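PDB 3TTY: beta-galactosidase, which hydrolyses beta-galactosides to release terminal non-reducing beta-D-galactose, probably with its TIM-barrel glycoside hydrolase domain. Local coordinates for residues A397-M402 against Y453-P459; L546-I550 against Y561-Y566. The contacts are given in a common frame with arbitrary orientation. Numbering follows the deposited sequence.

Interaction 1: residues A397-M402 against Y453-P459; sequences AKVAVM and YKVVIAP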
loop_
_atom_site.group_PDB
_atom_site.type_symbol
_atom_site.label_atom_id
_atom_site.label_comp_id
_atom_site.label_asym_id
_atom_site.label_seq_id
_atom_site.Cartn_x
_atom_site.Cartn_y
_atom_site.Cartn_z
ATOM N N ALA A 397 -40.800 2.788 17.014
ATOM C CA ALA A 397 -39.759 2.128 17.790
ATOM C C ALA A 397 -39.786 2.551 19.248
ATOM O O ALA A 397 -40.080 3.711 19.559
ATOM C CB ALA A 397 -38.389 2.420 17.194
ATOM N N LYS A 398 -39.483 1.596 20.128
ATOM C CA LYS A 398 -39.324 1.857 21.558
ATOM C C LYS A 398 -37.860 1.707 21.904
ATOM O O LYS A 398 -37.457 1.937 23.040
ATOM C CB LYS A 398 -40.130 0.866 22.413
ATOM C CG LYS A 398 -41.631 0.900 22.207
ATOM C CD LYS A 398 -42.202 2.277 22.434
ATOM C CE LYS A 398 -43.715 2.260 22.237
ATOM N NZ LYS A 398 -44.385 1.219 23.091
ATOM N N VAL A 399 -37.066 1.296 20.922
ATOM C CA VAL A 399 -35.635 1.145 21.127
ATOM C C VAL A 399 -34.886 2.076 20.167
ATOM O O VAL A 399 -35.202 2.128 18.976
ATOM C CB VAL A 399 -35.202 -0.323 20.909
ATOM C CG1 VAL A 399 -33.692 -0.480 21.062
ATOM C CG2 VAL A 399 -35.957 -1.252 21.862
ATOM N N ALA A 400 -33.903 2.812 20.685
ATOM C CA ALA A 400 -33.100 3.722 19.865
ATOM C C ALA A 400 -31.615 3.399 19.972
ATOM O O ALA A 400 -31.145 2.961 21.024
ATOM C CB ALA A 400 -33.344 5.154 20.258
ATOM N N VAL A 401 -30.889 3.611 18.879
ATOM C CA VAL A 401 -29.439 3.501 18.885
ATOM C C VAL A 401 -28.784 4.740 18.264
ATOM O O VAL A 401 -29.112 5.165 17.145
ATOM C CB VAL A 401 -28.935 2.197 18.234
ATOM C CG1 VAL A 401 -29.861 1.767 17.135
ATOM C CG2 VAL A 401 -27.504 2.362 17.743
ATOM N N MET A 402 -27.869 5.311 19.035
ATOM C CA MET A 402 -27.281 6.602 18.748
ATOM C C MET A 402 -26.053 6.450 17.879
ATOM O O MET A 402 -25.291 5.493 18.018
ATOM C CB MET A 402 -26.872 7.291 20.053
ATOM C CG MET A 402 -28.013 7.855 20.864
ATOM S SD MET A 402 -27.432 8.486 22.447
ATOM C CE MET A 402 -28.870 9.401 22.985
ATOM N N TYR A 453 -38.663 6.803 23.853
ATOM C CA TYR A 453 -38.003 5.508 23.901
ATOM C C TYR A 453 -38.072 4.851 25.269
ATOM O O TYR A 453 -38.336 5.502 26.277
ATOM C CB TYR A 453 -36.559 5.616 23.393
ATOM C CG TYR A 453 -36.525 6.156 21.978
ATOM C CD1 TYR A 453 -37.029 5.404 20.920
ATOM C CD2 TYR A 453 -36.033 7.430 21.705
ATOM C CE1 TYR A 453 -37.032 5.898 19.623
ATOM C CE2 TYR A 453 -36.031 7.931 20.412
ATOM C CZ TYR A 453 -36.531 7.160 19.375
ATOM O OH TYR A 453 -36.533 7.647 18.092
ATOM N N LYS A 454 -37.856 3.546 25.282
ATOM C CA LYS A 454 -37.756 2.792 26.515
ATOM C C LYS A 454 -36.347 2.247 26.680
ATOM O O LYS A 454 -35.879 2.055 27.801
ATOM C CB LYS A 454 -38.807 1.678 26.548
ATOM C CG LYS A 454 -40.205 2.235 26.799
ATOM C CD LYS A 454 -41.257 1.149 26.821
ATOM C CE LYS A 454 -42.303 1.408 27.912
ATOM N NZ LYS A 454 -41.787 1.110 29.297
ATOM N N VAL A 455 -35.653 2.034 25.565
ATOM C CA VAL A 455 -34.266 1.574 25.621
ATOM C C VAL A 455 -33.393 2.399 24.684
ATOM O O VAL A 455 -33.667 2.470 23.488
ATOM C CB VAL A 455 -34.134 0.080 25.228
ATOM C CG1 VAL A 455 -32.673 -0.337 25.253
ATOM C CG2 VAL A 455 -34.944 -0.802 26.168
ATOM N N VAL A 456 -32.349 3.021 25.219
ATOM C CA VAL A 456 -31.450 3.844 24.404
ATOM C C VAL A 456 -30.035 3.284 24.479
ATOM O O VAL A 456 -29.458 3.167 25.563
ATOM C CB VAL A 456 -31.462 5.338 24.842
ATOM C CG1 VAL A 456 -30.373 6.130 24.113
ATOM C CG2 VAL A 456 -32.823 5.955 24.596
ATOM N N ILE A 457 -29.479 2.925 23.327
ATOM C CA ILE A 457 -28.162 2.301 23.286
ATOM C C ILE A 457 -27.139 3.201 22.586
ATOM O O ILE A 457 -27.367 3.678 21.470
ATOM C CB ILE A 457 -28.233 0.911 22.611
ATOM C CG1 ILE A 457 -29.368 0.088 23.223
ATOM C CG2 ILE A 457 -26.916 0.163 22.743
ATOM C CD1 ILE A 457 -29.561 -1.265 22.579
ATOM N N ALA A 458 -26.017 3.434 23.257
ATOM C CA ALA A 458 -24.971 4.317 22.732
ATOM C C ALA A 458 -23.621 3.609 22.733
ATOM O O ALA A 458 -22.845 3.735 23.681
ATOM C CB ALA A 458 -24.897 5.603 23.551
ATOM N N PRO A 459 -23.343 2.846 21.668
ATOM C CA PRO A 459 -22.067 2.140 21.543
ATOM C C PRO A 459 -20.911 3.132 21.410
ATOM O O PRO A 459 -20.954 4.009 20.553
ATOM C CB PRO A 459 -22.242 1.340 20.245
ATOM C CG PRO A 459 -23.734 1.230 20.055
ATOM C CD PRO A 459 -24.261 2.536 20.559
HETATM O O HOH W 1 -22.751 5.815 19.255
#

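Interaction 2: residues L546-I550 against Y561-Y566; sequences LCDVI and YGADYY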
loop_
_atom_site.group_PDB
_atom_site.type_symbol
_atom_site.label_atom_id
_atom_site.label_comp_id
_atom_site.label_asym_id
_atom_site.label_seq_id
_atom_site.Cartn_x
_atom_site.Cartn_y
_atom_site.Cartn_z
ATOM N N LEU A 546 -11.320 -4.507 22.790
ATOM C CA LEU A 546 -10.884 -3.745 23.961
ATOM C C LEU A 546 -11.541 -4.253 25.232
ATOM O O LEU A 546 -12.690 -4.663 25.218
ATOM C CB LEU A 546 -11.165 -2.246 23.783
ATOM C CG LEU A 546 -10.260 -1.486 22.806
ATOM C CD1 LEU A 546 -11.024 -0.379 22.077
ATOM C CD2 LEU A 546 -9.030 -0.927 23.502
ATOM N N CYS A 547 -10.807 -4.212 26.336
ATOM C CA CYS A 547 -11.351 -4.605 27.629
ATOM C C CYS A 547 -11.169 -3.473 28.622
ATOM O O CYS A 547 -10.043 -3.132 28.985
ATOM C CB CYS A 547 -10.666 -5.868 28.155
ATOM S SG CYS A 547 -11.002 -7.389 27.207
ATOM N N ASP A 548 -12.280 -2.883 29.052
ATOM C CA ASP A 548 -12.242 -1.889 30.118
ATOM C C ASP A 548 -12.074 -2.581 31.468
ATOM O O ASP A 548 -12.789 -3.532 31.766
ATOM C CB ASP A 548 -13.541 -1.084 30.123
ATOM C CG ASP A 548 -13.306 0.399 29.941
ATOM O OD1 ASP A 548 -12.127 0.821 30.017
ATOM O OD2 ASP A 548 -14.296 1.138 29.738
ATOM N N VAL A 549 -11.138 -2.115 32.289
ATOM C CA VAL A 549 -11.002 -2.652 33.651
ATOM C C VAL A 549 -11.720 -1.697 34.583
ATOM O O VAL A 549 -11.265 -0.571 34.768
ATOM C CB VAL A 549 -9.528 -2.776 34.064
ATOM C CG1 VAL A 549 -9.401 -3.295 35.498
ATOM C CG2 VAL A 549 -8.799 -3.686 33.098
ATOM N N ILE A 550 -12.854 -2.112 35.145
ATOM C CA ILE A 550 -13.721 -1.151 35.846
ATOM C C ILE A 550 -14.014 -1.503 37.303
ATOM O O ILE A 550 -13.743 -2.618 37.743
ATOM C CB ILE A 550 -15.056 -0.982 35.111
ATOM C CG1 ILE A 550 -15.924 -2.230 35.287
ATOM C CG2 ILE A 550 -14.813 -0.729 33.631
ATOM C CD1 ILE A 550 -17.272 -2.107 34.623
ATOM N N TYR A 561 -14.926 -10.818 33.874
ATOM C CA TYR A 561 -13.947 -11.363 32.933
ATOM C C TYR A 561 -13.492 -12.756 33.365
ATOM O O TYR A 561 -13.492 -13.082 34.556
ATOM C CB TYR A 561 -12.725 -10.455 32.807
ATOM C CG TYR A 561 -12.972 -9.142 32.110
ATOM C CD1 TYR A 561 -12.893 -7.946 32.808
ATOM C CD2 TYR A 561 -13.269 -9.093 30.746
ATOM C CE1 TYR A 561 -13.104 -6.740 32.179
ATOM C CE2 TYR A 561 -13.487 -7.888 30.109
ATOM C CZ TYR A 561 -13.400 -6.714 30.835
ATOM O OH TYR A 561 -13.603 -5.502 30.228
ATOM N N GLY A 562 -13.087 -13.564 32.394
ATOM C CA GLY A 562 -12.719 -14.938 32.662
ATOM C C GLY A 562 -11.232 -15.217 32.645
ATOM O O GLY A 562 -10.807 -16.267 33.118
ATOM N N ALA A 563 -10.442 -14.289 32.105
ATOM C CA ALA A 563 -9.017 -14.531 31.903
ATOM C C ALA A 563 -8.177 -13.270 32.051
ATOM O O ALA A 563 -8.713 -12.172 32.247
ATOM C CB ALA A 563 -8.779 -15.154 30.535
ATOM N N ASP A 564 -6.856 -13.441 31.954
ATOM C CA ASP A 564 -5.928 -12.315 31.982
ATOM C C ASP A 564 -5.879 -11.694 33.379
ATOM O O ASP A 564 -6.624 -12.113 34.266
ATOM C CB ASP A 564 -6.329 -11.274 30.925
ATOM C CG ASP A 564 -5.155 -10.823 30.078
ATOM O OD1 ASP A 564 -4.030 -10.761 30.616
ATOM O OD2 ASP A 564 -5.356 -10.539 28.875
ATOM N N TYR A 565 -5.014 -10.698 33.578
ATOM C CA TYR A 565 -4.810 -10.124 34.916
ATOM C C TYR A 565 -6.048 -9.465 35.523
ATOM O O TYR A 565 -6.123 -9.293 36.743
ATOM C CB TYR A 565 -3.623 -9.156 34.942
ATOM C CG TYR A 565 -3.878 -7.813 34.292
ATOM C CD1 TYR A 565 -3.752 -7.644 32.920
ATOM C CD2 TYR A 565 -4.234 -6.709 35.058
ATOM C CE1 TYR A 565 -3.980 -6.416 32.331
ATOM C CE2 TYR A 565 -4.469 -5.479 34.480
ATOM C CZ TYR A 565 -4.341 -5.336 33.117
ATOM O OH TYR A 565 -4.575 -4.109 32.547
ATOM N N TYR A 566 -7.016 -9.094 34.688
ATOM C CA TYR A 566 -8.265 -8.533 35.209
ATOM C C TYR A 566 -9.374 -9.575 35.399
ATOM O O TYR A 566 -10.536 -9.231 35.630
ATOM C CB TYR A 566 -8.762 -7.366 34.363
ATOM C CG TYR A 566 -8.501 -7.472 32.875
ATOM C CD1 TYR A 566 -9.473 -7.955 32.004
ATOM C CD2 TYR A 566 -7.299 -7.046 32.341
ATOM C CE1 TYR A 566 -9.241 -8.024 30.639
ATOM C CE2 TYR A 566 -7.058 -7.107 30.983
ATOM C CZ TYR A 566 -8.025 -7.596 30.133
ATOM O OH TYR A 566 -7.756 -7.652 28.780
#

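Interaction 1: residues A397-M402 against Y453-P459
Strands 399-402 and 455-458 run parallel. Their axes come within 4.7 Å, at an angle of 18°. Val399 pairs with Val455, Ala400 with Val456 and Val401 with Ile457. The hydrogen bonds alternate between the strands: Ala400 N to Val455 O (2.8 Å), Ile457 N to Ala400 O (2.8 Å) and Met402 N to Ile457 O (3.0 Å). At the start, Lys398 O accepts from both Lys454 N (2.8 Å) and Val455 N (3.1 Å). At the far end, one water donates to Met402 O and Pro459 O and bridges the chains.

Val399, Val401, Val455 and Ile457 line one face of the sheet. Ala400 and Val456 lie on the other. There Ala400 packs against one face of the Tyr453 ring: its CB sits 3.5 Å from the ring centroid, almost on the ring normal, a CH-pi contact. Met402 CE reaches Val456 CG1 at 3.8 Å.

The pair belongs to the parallel part of the large mixed sheet, with a strand order consistent with a flavodoxin-like fold, as in class I glutaminase-like domains. Helix 423-435 packs on the Val399 and Ile457 face. Strand 441-444 flanks 399-402, where Asp442 also binds the Tyr453 hydroxyl, and strand 481-485 flanks 455-458.

Interaction 2: residues L546-I550 against Y561-Y566
A strand packs against a tyrosine-rich loop through Cys sulfur-aromatic contacts in the trimerisation domain. Residues 546-550 lie on strand 546-552, which pairs with strand 512-519 in a two-stranded antiparallel sheet. Residues 561-566 leave strand 556-561 and turn back toward strand 570-577. The two backbones stay well apart, with Val549 and Tyr566 CA atoms 6.7 Å from each other. Side chains bridge the gap.

Cys547 is the main bump. It sits at the mouth of the cleft between the rings of Tyr561 and Tyr566, near their hydroxyl ends. Its SG lies 4.8 Å from the Tyr561 ring centroid and 5.1 Å from the Tyr566 ring centroid, both oblique sulfur-aromatic contacts. Its CB packs 3.6 Å from Tyr566 CE1. Val549 is the second bump. Val549 CG2 sits 3.8 Å from Tyr566 CD2. The approach of Val549 CG2 to Tyr565 OH is looser, at 4.3 Å. Tyr566 thus meets both Cys547 and Val549, two residues apart on the strand. The side chain of Asp548, between them, starts away from the loop and bonds Tyr584.

Two of the tyrosine hydroxyls also tie the loop to strand 512-519: Tyr566 binds Asp518 and Tyr565 binds Glu516. The tip of the loop faces a neighbouring subunit. There Asp564 forms a salt bridge with Arg323 of that subunit, and Tyr565 packs on its Pro324. The contact therefore joins a buried strand to a loop at the subunit interface. At the start of the loop, Tyr561 reaches the strand backbone and donates a short hydrogen bond from OH to Asp548 O, 2.6 Å.

In the fold
Both contacts lie in the trimerisation domain, but they hold different elements. Their centres are 27 Å apart and their nearest atoms about 11 Å, so they do not touch. Both are largely buried. Interaction 1 is internal to the larger mixed sheet, and no other chain of the assembly touches its segments. Interaction 2 lies farther from the chain centre, at the subunit boundary, where its loop reaches a neighbouring subunit. It sets a strand of the small two-stranded sheet against that loop. Interaction 1 rests on regular main-chain hydrogen bonds and aliphatic packing, and buries 605 Å². Interaction 2 buries 273 Å² and relies on aromatic rings, sulfur and one side-chain-to-backbone hydrogen bond.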